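Local structure of DegQ (Legionella fallonii, 3PV5) at residues I409-N414 with L436-R441. The protein is an HtrA-family protease of the trypsin fold with two PDZ domains that assembles into 12-meric, self-compartmentizing particles and probably degrades misfolded proteins. Numbering follows the deposited sequence.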
# COMPACT_ATOMS: atom_id res chain seq x y z
N ILE A 409 -39.64 -32.14 -5.47
CA ILE A 409 -40.42 -33.32 -5.28
C ILE A 409 -41.51 -33.46 -6.34
O ILE A 409 -42.44 -32.67 -6.38
CB ILE A 409 -41.09 -33.32 -3.89
CG1 ILE A 409 -40.07 -33.01 -2.76
CG2 ILE A 409 -41.62 -34.74 -3.57
CD1 ILE A 409 -38.94 -34.03 -2.75
N ILE A 410 -41.45 -34.49 -7.17
CA ILE A 410 -42.54 -34.72 -8.09
C ILE A 410 -43.63 -35.48 -7.38
O ILE A 410 -43.39 -36.60 -6.98
CB ILE A 410 -42.09 -35.53 -9.27
CG1 ILE A 410 -41.03 -34.78 -10.02
CG2 ILE A 410 -43.29 -35.86 -10.22
CD1 ILE A 410 -40.46 -35.54 -11.18
N ILE A 411 -44.81 -34.85 -7.20
CA ILE A 411 -45.94 -35.46 -6.44
C ILE A 411 -47.09 -35.89 -7.36
O ILE A 411 -47.92 -36.73 -7.00
CB ILE A 411 -46.50 -34.53 -5.30
CG1 ILE A 411 -47.32 -33.36 -5.89
CG2 ILE A 411 -45.37 -33.97 -4.39
CD1 ILE A 411 -47.92 -32.31 -4.78
N SER A 412 -47.13 -35.39 -8.58
CA SER A 412 -47.98 -36.06 -9.52
C SER A 412 -47.48 -35.94 -10.95
O SER A 412 -46.74 -35.06 -11.27
CB SER A 412 -49.45 -35.59 -9.39
OG SER A 412 -49.61 -34.29 -9.81
N ALA A 413 -47.92 -36.88 -11.78
CA ALA A 413 -47.62 -36.89 -13.20
C ALA A 413 -48.92 -37.17 -13.98
O ALA A 413 -49.63 -38.15 -13.65
CB ALA A 413 -46.58 -37.95 -13.48
N ASN A 414 -49.22 -36.32 -14.98
CA ASN A 414 -50.50 -36.35 -15.73
C ASN A 414 -51.69 -36.46 -14.77
O ASN A 414 -52.57 -37.28 -14.93
CB ASN A 414 -50.56 -37.54 -16.71
CG ASN A 414 -49.63 -37.39 -17.90
OD1 ASN A 414 -49.27 -36.29 -18.33
ND2 ASN A 414 -49.28 -38.52 -18.46
N LEU A 436 -47.25 -33.71 -17.96
CA LEU A 436 -47.60 -32.74 -16.92
C LEU A 436 -47.14 -33.22 -15.52
O LEU A 436 -47.45 -34.30 -15.07
CB LEU A 436 -49.09 -32.47 -16.94
CG LEU A 436 -49.59 -31.44 -15.96
CD1 LEU A 436 -49.20 -30.01 -16.45
CD2 LEU A 436 -51.08 -31.61 -15.81
N VAL A 437 -46.38 -32.38 -14.84
CA VAL A 437 -45.70 -32.77 -13.60
C VAL A 437 -46.02 -31.68 -12.59
O VAL A 437 -45.94 -30.50 -12.93
CB VAL A 437 -44.17 -32.88 -13.85
CG1 VAL A 437 -43.42 -32.77 -12.60
CG2 VAL A 437 -43.83 -34.19 -14.50
N GLN A 438 -46.44 -32.08 -11.39
CA GLN A 438 -46.66 -31.15 -10.30
C GLN A 438 -45.52 -31.35 -9.32
O GLN A 438 -45.25 -32.48 -8.93
CB GLN A 438 -48.01 -31.43 -9.65
CG GLN A 438 -48.40 -30.55 -8.54
CD GLN A 438 -49.69 -31.02 -7.82
OE1 GLN A 438 -50.28 -32.06 -8.17
NE2 GLN A 438 -50.13 -30.24 -6.84
N VAL A 439 -44.80 -30.27 -9.00
CA VAL A 439 -43.67 -30.34 -8.08
C VAL A 439 -43.84 -29.43 -6.88
O VAL A 439 -44.34 -28.32 -7.03
CB VAL A 439 -42.39 -29.97 -8.76
CG1 VAL A 439 -42.24 -30.80 -10.04
CG2 VAL A 439 -42.30 -28.48 -9.01
N LEU A 440 -43.45 -29.93 -5.69
CA LEU A 440 -43.23 -29.08 -4.51
C LEU A 440 -41.79 -28.62 -4.54
O LEU A 440 -40.91 -29.40 -4.82
CB LEU A 440 -43.52 -29.82 -3.20
CG LEU A 440 -44.98 -30.23 -2.95
CD1 LEU A 440 -45.45 -31.08 -4.07
CD2 LEU A 440 -45.18 -31.00 -1.64
N ARG A 441 -41.57 -27.33 -4.32
CA ARG A 441 -40.21 -26.76 -4.22
C ARG A 441 -40.16 -25.93 -2.98
O ARG A 441 -40.85 -24.92 -2.88
CB ARG A 441 -39.88 -25.89 -5.41
CG ARG A 441 -38.47 -25.30 -5.34
CD ARG A 441 -38.11 -24.55 -6.67
NE ARG A 441 -38.37 -25.40 -7.84
CZ ARG A 441 -38.57 -24.97 -9.09
NH1 ARG A 441 -38.53 -23.67 -9.38
NH2 ARG A 441 -38.79 -25.87 -10.07
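I409 and L440 form an antiparallel hydrogen-bonded pair: I409 N bonds L440 O at 3.1 Å, and L440 N returns to I409 O at 3.0 Å. Their side chains share one face of the sheet, where both also touch V385 of strand 384-393. I410, opposite V439 in a non-hydrogen-bonded pair, turns to the other face. Its CG2 lies 3.9 Å from V437 CG1, and L424 of helix 421-428 packs against it there.

At I411 the strand bulges. I411 N bonds Q438 O at 3.0 Å, and S412 N reaches the same oxygen through a long, weak bond, so two residues face Q438 and the register slips by one. I411 CG1 lies 4.0 Å from Q438 CG; the end of the isoleucine, which crowds L440 too closely in the model, is placed doubtfully.

S412 takes Q438 N on its carbonyl oxygen, and its side chain adds a second tie. With chi1 at 69°, OG sits between the backbone N and carbonyl carbon and donates to Q438 OE1 at 2.8 Å, in the amide plane on a lone pair; the glutamine chain, extended as far as its amide, carries OE1 out to the hydroxyl.

A413 pairs with V437, again non-hydrogen-bonded, and its methyl, on the same face as I410, touches L424 and I427. Just past the strand, N414 N bonds L436 O at 2.7 Å, while OD1 accepts L436 N at 3.3 Å, the donor tilted 33° from the amide plane, and ND2 is held by E430. This is an antiparallel strand pair interrupted by a classic beta bulge, in the sheet of the C-terminal PDZ domain, with helix 421-428 against the face that carries I410 and A413.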